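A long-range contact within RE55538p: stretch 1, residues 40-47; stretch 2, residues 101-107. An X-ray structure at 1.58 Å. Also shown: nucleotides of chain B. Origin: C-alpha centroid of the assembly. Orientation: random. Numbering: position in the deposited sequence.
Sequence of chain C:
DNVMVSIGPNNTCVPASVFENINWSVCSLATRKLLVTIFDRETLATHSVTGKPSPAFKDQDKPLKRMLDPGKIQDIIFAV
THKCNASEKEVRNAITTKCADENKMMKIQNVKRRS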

ATOM      1  N   ASP C  40      17.613  14.331   7.987  1.00 18.51           N
ATOM      2  CA  ASP C  40      17.819  13.913   9.371  1.00 16.37           C
ATOM      3  C   ASP C  40      16.563  13.219   9.918  1.00 17.08           C
ATOM      4  O   ASP C  40      15.465  13.370   9.363  1.00 16.73           O
ATOM      5  CB  ASP C  40      18.320  15.055  10.272  1.00 22.94           C
ATOM      6  CG  ASP C  40      17.394  16.251  10.305  1.00 26.81           C
ATOM      7  OD1 ASP C  40      16.165  16.077  10.393  1.00 32.88           O
ATOM      8  OD2 ASP C  40      17.917  17.395  10.286  1.00 35.74           O
ATOM      9  N   ARG C  41      16.724  12.431  10.977  1.00 18.99           N
ATOM     10  CA  ARG C  41      15.610  11.633  11.488  1.00 19.25           C
ATOM     11  C   ARG C  41      14.474  12.522  11.967  1.00 16.17           C
ATOM     12  O   ARG C  41      13.305  12.163  11.829  1.00 18.41           O
ATOM     13  CB  ARG C  41      16.042  10.696  12.625  1.00 17.63           C
ATOM     14  CG  ARG C  41      17.194   9.781  12.299  1.00 22.72           C
ATOM     15  CD  ARG C  41      16.945   8.912  11.083  1.00 18.86           C
ATOM     16  NE  ARG C  41      18.128   8.083  10.848  1.00 23.83           N
ATOM     17  CZ  ARG C  41      18.216   6.789  11.138  1.00 21.67           C
ATOM     18  NH1 ARG C  41      17.174   6.133  11.634  1.00 22.90           N
ATOM     19  NH2 ARG C  41      19.347   6.144  10.892  1.00 22.00           N
ATOM     20  N   GLU C  42      14.814  13.680  12.527  1.00 17.77           N
ATOM     21  CA  GLU C  42      13.784  14.595  13.023  1.00 21.35           C
ATOM     22  C   GLU C  42      12.880  15.082  11.891  1.00 18.87           C
ATOM     23  O   GLU C  42      11.668  15.181  12.064  1.00 18.74           O
ATOM     24  CB  GLU C  42      14.399  15.781  13.769  1.00 22.06           C
ATOM     25  CG  GLU C  42      13.389  16.618  14.560  1.00 23.07           C
ATOM     26  CD  GLU C  42      12.865  17.832  13.798  1.00 44.10           C
ATOM     27  OE1 GLU C  42      11.935  18.497  14.310  1.00 51.33           O
ATOM     28  OE2 GLU C  42      13.378  18.130  12.695  1.00 48.16           O
ATOM     29  N   THR C  43      13.473  15.381  10.739  1.00 16.45           N
ATOM     30  CA  THR C  43      12.699  15.769   9.564  1.00 14.85           C
ATOM     31  C   THR C  43      11.754  14.645   9.127  1.00 13.80           C
ATOM     32  O   THR C  43      10.572  14.883   8.853  1.00 15.08           O
ATOM     33  CB  THR C  43      13.630  16.154   8.396  1.00 18.86           C
ATOM     34  OG1 THR C  43      14.447  17.267   8.786  1.00 21.08           O
ATOM     35  CG2 THR C  43      12.826  16.539   7.185  1.00 14.96           C
ATOM     36  N   LEU C  44      12.278  13.421   9.066  1.00 14.47           N
ATOM     37  CA  LEU C  44      11.467  12.272   8.685  1.00 14.36           C
ATOM     38  C   LEU C  44      10.332  12.046   9.676  1.00 14.26           C
ATOM     39  O   LEU C  44       9.235  11.623   9.300  1.00 17.02           O
ATOM     40  CB  LEU C  44      12.335  11.011   8.609  1.00 15.06           C
ATOM     41  CG  LEU C  44      13.437  11.053   7.546  1.00 14.78           C
ATOM     42  CD1 LEU C  44      14.286   9.785   7.632  1.00 15.81           C
ATOM     43  CD2 LEU C  44      12.833  11.187   6.157  1.00 14.89           C
ATOM     44  N   ALA C  45      10.602  12.330  10.947  1.00 15.41           N
ATOM     45  CA  ALA C  45       9.620  12.051  11.987  1.00 16.56           C
ATOM     46  C   ALA C  45       8.493  13.084  12.016  1.00 21.53           C
ATOM     47  O   ALA C  45       7.408  12.812  12.533  1.00 22.86           O
ATOM     48  CB  ALA C  45      10.298  11.985  13.330  1.00 16.04           C
ATOM     49  N   THR C  46       8.745  14.259  11.454  1.00 16.17           N
ATOM     50  CA  THR C  46       7.779  15.362  11.536  1.00 14.05           C
ATOM     51  C   THR C  46       7.157  15.753  10.206  1.00 15.85           C
ATOM     52  O   THR C  46       6.305  16.640  10.165  1.00 17.50           O
ATOM     53  CB  THR C  46       8.437  16.628  12.117  1.00 16.74           C
ATOM     54  OG1 THR C  46       9.572  17.000  11.314  1.00 16.82           O
ATOM     55  CG2 THR C  46       8.880  16.385  13.546  1.00 18.66           C
ATOM     56  N   HIS C  47       7.584  15.110   9.121  1.00 14.07           N
ATOM     57  CA  HIS C  47       7.082  15.414   7.786  1.00 14.48           C
ATOM     58  C   HIS C  47       6.415  14.185   7.189  1.00 14.03           C
ATOM     59  O   HIS C  47       6.533  13.082   7.727  1.00 16.24           O
ATOM     60  CB  HIS C  47       8.219  15.874   6.871  1.00 13.97           C
ATOM     61  CG  HIS C  47       8.724  17.247   7.187  1.00 13.48           C
ATOM     62  ND1 HIS C  47       9.263  17.588   8.413  1.00 17.41           N
ATOM     63  CD2 HIS C  47       8.764  18.373   6.434  1.00 17.49           C
ATOM     64  CE1 HIS C  47       9.619  18.862   8.393  1.00 19.55           C
ATOM     65  NE2 HIS C  47       9.326  19.362   7.209  1.00 17.85           N
ATOM     66  N   ASP C 101       7.687   5.277  10.737  1.00 13.38           N
ATOM     67  CA  ASP C 101       8.626   4.590  11.629  1.00 14.04           C
ATOM     68  C   ASP C 101       9.449   5.588  12.460  1.00 14.09           C
ATOM     69  O   ASP C 101       9.642   5.407  13.672  1.00 14.59           O
ATOM     70  CB  ASP C 101       9.569   3.681  10.831  1.00 13.89           C
ATOM     71  CG  ASP C 101       8.859   2.484  10.200  1.00 18.03           C
ATOM     72  OD1 ASP C 101       7.746   2.126  10.642  1.00 16.96           O
ATOM     73  OD2 ASP C 101       9.436   1.871   9.274  1.00 17.92           O
ATOM     74  N   GLU C 102       9.916   6.652  11.817  1.00 15.43           N
ATOM     75  CA  GLU C 102      10.721   7.658  12.511  1.00 14.93           C
ATOM     76  C   GLU C 102       9.879   8.465  13.484  1.00 15.17           C
ATOM     77  O   GLU C 102      10.348   8.866  14.550  1.00 16.86           O
ATOM     78  CB  GLU C 102      11.436   8.571  11.515  1.00 16.72           C
ATOM     79  CG  GLU C 102      12.509   7.858  10.711  1.00 16.84           C
ATOM     80  CD  GLU C 102      13.698   7.397  11.554  1.00 21.71           C
ATOM     81  OE1 GLU C 102      13.872   7.855  12.713  1.00 21.50           O
ATOM     82  OE2 GLU C 102      14.481   6.568  11.048  1.00 26.20           O
ATOM     83  N   ASN C 103       8.626   8.702  13.122  1.00 16.92           N
ATOM     84  CA  ASN C 103       7.709   9.377  14.025  1.00 15.19           C
ATOM     85  C   ASN C 103       7.514   8.565  15.301  1.00 15.97           C
ATOM     86  O   ASN C 103       7.475   9.126  16.390  1.00 18.55           O
ATOM     87  CB  ASN C 103       6.372   9.632  13.338  1.00 14.74           C
ATOM     88  CG  ASN C 103       5.383  10.343  14.232  1.00 17.23           C
ATOM     89  OD1 ASN C 103       4.586   9.705  14.920  1.00 25.25           O
ATOM     90  ND2 ASN C 103       5.425  11.673  14.225  1.00 21.09           N
ATOM     91  N   LYS C 104       7.396   7.248  15.166  1.00 14.93           N
ATOM     92  CA  LYS C 104       7.202   6.391  16.334  1.00 17.31           C
ATOM     93  C   LYS C 104       8.396   6.482  17.258  1.00 23.81           C
ATOM     94  O   LYS C 104       8.265   6.544  18.487  1.00 22.42           O
ATOM     95  CB  LYS C 104       6.982   4.944  15.910  1.00 20.54           C
ATOM     96  CG  LYS C 104       5.588   4.680  15.387  1.00 18.47           C
ATOM     97  CD  LYS C 104       5.533   3.377  14.621  1.00 18.12           C
ATOM     98  CE  LYS C 104       4.127   3.138  14.110  1.00 21.13           C
ATOM     99  NZ  LYS C 104       4.057   1.898  13.292  1.00 20.63           N
HETATM  100  N   MSE C 105       9.568   6.507  16.650  1.00 19.53           N
HETATM  101  CA  MSE C 105      10.790   6.622  17.425  1.00 21.88           C
HETATM  102  C   MSE C 105      10.911   7.982  18.126  1.00 26.64           C
HETATM  103  O   MSE C 105      11.346   8.047  19.278  1.00 22.86           O
HETATM  104  CB  MSE C 105      11.981   6.296  16.531  1.00 22.86           C
HETATM  105  CG  MSE C 105      11.911   4.869  16.050  1.00 27.53           C
HETATM  106 SE   MSE C 105      12.287   3.705  17.557  0.36 28.70          SE
HETATM  107  CE  MSE C 105      14.075   4.461  17.709  1.00 11.33           C
HETATM  108  N   MSE C 106      10.489   9.058  17.459  1.00 20.68           N
HETATM  109  CA  MSE C 106      10.471  10.387  18.088  1.00 21.97           C
HETATM  110  C   MSE C 106       9.527  10.443  19.288  1.00 24.40           C
HETATM  111  O   MSE C 106       9.832  11.075  20.297  1.00 30.52           O
HETATM  112  CB  MSE C 106      10.091  11.482  17.081  1.00 25.08           C
HETATM  113  CG  MSE C 106       9.816  12.852  17.733  1.00 25.45           C
HETATM  114 SE   MSE C 106       9.158  14.259  16.547  0.32 30.96          SE
HETATM  115  CE  MSE C 106       7.347  13.617  16.268  1.00 35.18           C
ATOM    116  N   LYS C 107       8.377   9.783  19.176  1.00 25.06           N
ATOM    117  CA  LYS C 107       7.399   9.787  20.261  1.00 25.97           C
ATOM    118  C   LYS C 107       7.959   9.111  21.496  1.00 29.07           C
ATOM    119  O   LYS C 107       7.666   9.517  22.622  1.00 28.78           O
ATOM    120  CB  LYS C 107       6.105   9.100  19.831  1.00 26.44           C
ATOM    121  CG  LYS C 107       5.245   9.947  18.923  1.00 33.08           C
ATOM    122  CD  LYS C 107       3.864   9.337  18.779  1.00 40.23           C
ATOM    123  CE  LYS C 107       3.023  10.100  17.772  1.00 42.82           C
ATOM    124  NZ  LYS C 107       2.235   9.155  16.941  1.00 35.56           N
TER
ATOM    125  O5'  DG B   1      22.394   4.203  14.269  1.00 33.21           O
ATOM    126  C5'  DG B   1      21.826   3.338  15.244  1.00 25.33           C
ATOM    127  C4'  DG B   1      20.452   3.830  15.654  1.00 19.22           C
ATOM    128  O4'  DG B   1      20.502   5.176  16.176  1.00 19.82           O
ATOM    129  C3'  DG B   1      19.480   3.982  14.499  1.00 19.13           C
ATOM    130  O3'  DG B   1      18.952   2.705  14.286  1.00 22.71           O
ATOM    131  C2'  DG B   1      18.426   4.913  15.065  1.00 21.52           C
ATOM    132  C1'  DG B   1      19.284   5.854  15.897  1.00 20.53           C
ATOM    133  N9   DG B   1      19.653   7.121  15.273  1.00 20.81           N
ATOM    134  C8   DG B   1      20.657   7.292  14.357  1.00 24.33           C
ATOM    135  N7   DG B   1      20.798   8.530  13.979  1.00 22.59           N
ATOM    136  C5   DG B   1      19.845   9.223  14.699  1.00 20.65           C
ATOM    137  C6   DG B   1      19.543  10.606  14.694  1.00 25.76           C
ATOM    138  O6   DG B   1      20.082  11.495  14.028  1.00 30.20           O
ATOM    139  N1   DG B   1      18.507  10.916  15.564  1.00 23.29           N
ATOM    140  C2   DG B   1      17.850   9.994  16.340  1.00 24.10           C
ATOM    141  N2   DG B   1      16.876  10.493  17.112  1.00 29.75           N
ATOM    142  N3   DG B   1      18.119   8.688  16.355  1.00 24.02           N
ATOM    143  C4   DG B   1      19.126   8.373  15.507  1.00 18.58           C
ATOM    144  P    DT B   3      15.468  -0.219   8.965  1.00 23.99           P
ATOM    145  OP1  DT B   3      16.610  -0.515   8.069  1.00 27.93           O
ATOM    146  OP2  DT B   3      14.869   1.120   9.044  1.00 21.35           O
ATOM    147  O5'  DT B   3      14.281  -1.230   8.586  1.00 19.30           O
ATOM    148  C5'  DT B   3      14.616  -2.581   8.415  1.00 19.08           C
ATOM    149  C4'  DT B   3      13.342  -3.355   8.164  1.00 16.01           C
ATOM    150  O4'  DT B   3      12.551  -3.340   9.377  1.00 16.43           O
ATOM    151  C3'  DT B   3      12.448  -2.783   7.069  1.00 17.54           C
ATOM    152  O3'  DT B   3      12.294  -3.792   6.061  1.00 16.53           O
ATOM    153  C2'  DT B   3      11.152  -2.429   7.793  1.00 14.54           C
ATOM    154  C1'  DT B   3      11.183  -3.346   8.999  1.00 14.38           C
ATOM    155  N1   DT B   3      10.416  -2.882  10.177  1.00 14.60           N
ATOM    156  C2   DT B   3       9.556  -3.772  10.798  1.00 15.34           C
ATOM    157  O2   DT B   3       9.376  -4.917  10.403  1.00 17.43           O
ATOM    158  N3   DT B   3       8.904  -3.261  11.891  1.00 14.82           N
ATOM    159  C4   DT B   3       9.053  -2.000  12.433  1.00 13.96           C
ATOM    160  O4   DT B   3       8.421  -1.646  13.425  1.00 15.33           O
ATOM    161  C5   DT B   3       9.974  -1.132  11.746  1.00 14.66           C
ATOM    162  C7   DT B   3      10.205   0.266  12.238  1.00 17.82           C
ATOM    163  C6   DT B   3      10.618  -1.609  10.676  1.00 13.74           C
ATOM    164  P    DC B   4      11.441  -3.499   4.738  1.00 17.92           P
ATOM    165  OP1  DC B   4      11.953  -4.373   3.656  1.00 20.27           O
ATOM    166  OP2  DC B   4      11.365  -2.032   4.550  1.00 19.68           O
ATOM    167  O5'  DC B   4       9.974  -3.954   5.143  1.00 16.74           O
ATOM    168  C5'  DC B   4       9.771  -5.317   5.484  1.00 16.97           C
ATOM    169  C4'  DC B   4       8.373  -5.469   6.037  1.00 17.87           C
ATOM    170  O4'  DC B   4       8.247  -4.694   7.246  1.00 17.12           O
ATOM    171  C3'  DC B   4       7.275  -4.918   5.131  1.00 18.19           C
ATOM    172  O3'  DC B   4       6.673  -6.058   4.540  1.00 17.93           O
ATOM    173  C2'  DC B   4       6.324  -4.161   6.062  1.00 18.45           C
ATOM    174  C1'  DC B   4       6.865  -4.478   7.443  1.00 17.10           C
ATOM    175  N1   DC B   4       6.766  -3.362   8.420  1.00 15.06           N
ATOM    176  C2   DC B   4       5.951  -3.506   9.548  1.00 14.03           C
ATOM    177  O2   DC B   4       5.335  -4.565   9.695  1.00 15.61           O
ATOM    178  N3   DC B   4       5.862  -2.488  10.432  1.00 12.62           N
ATOM    179  C4   DC B   4       6.550  -1.354  10.225  1.00 13.62           C
ATOM    180  N4   DC B   4       6.435  -0.365  11.130  1.00 14.96           N
ATOM    181  C5   DC B   4       7.372  -1.182   9.067  1.00 15.56           C
ATOM    182  C6   DC B   4       7.451  -2.200   8.200  1.00 14.29           C

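Two helices that cross steeply can pack closely when a small residue sits at the crossing and polar groups add directional links, and RE55538p offers a compact example. Helices 41-46 and 101-107 meet at 104°, their axes approaching to 7.3 Å, with 334 Å² buried in total; E102 (101 Å²) and A45 (78 Å²) contribute most.

Apolar packing centres on A45, whose CA lies 3.9 Å from the CA of N103. Its single methyl carbon, CB, rests 3.3 Å from the backbone O of E102 and 3.8 Å from CB of M106, a selenomethionine in this crystal. The CA-to-CB bonds of E102 and M106 point toward the first stretch. The long side chain of M106 extends further, placing SE 3.7 Å from CG2 of T46. L44 adds its CB, 3.8 Å from CG of E102, so the aliphatic part of a charged residue also serves as packing surface.

Two polar links join the helices. Near the C-terminal end of the first, N103 ND2 donates to A45 O at 2.8 Å and 173°, an almost straight bond that suits an amide NH2 facing a backbone carbonyl. Near its start, E102, m at chi1 and chi2, brings OE2 to the guanidinium edge of R41, forming a salt bridge with R41 NH1 at 2.8 Å.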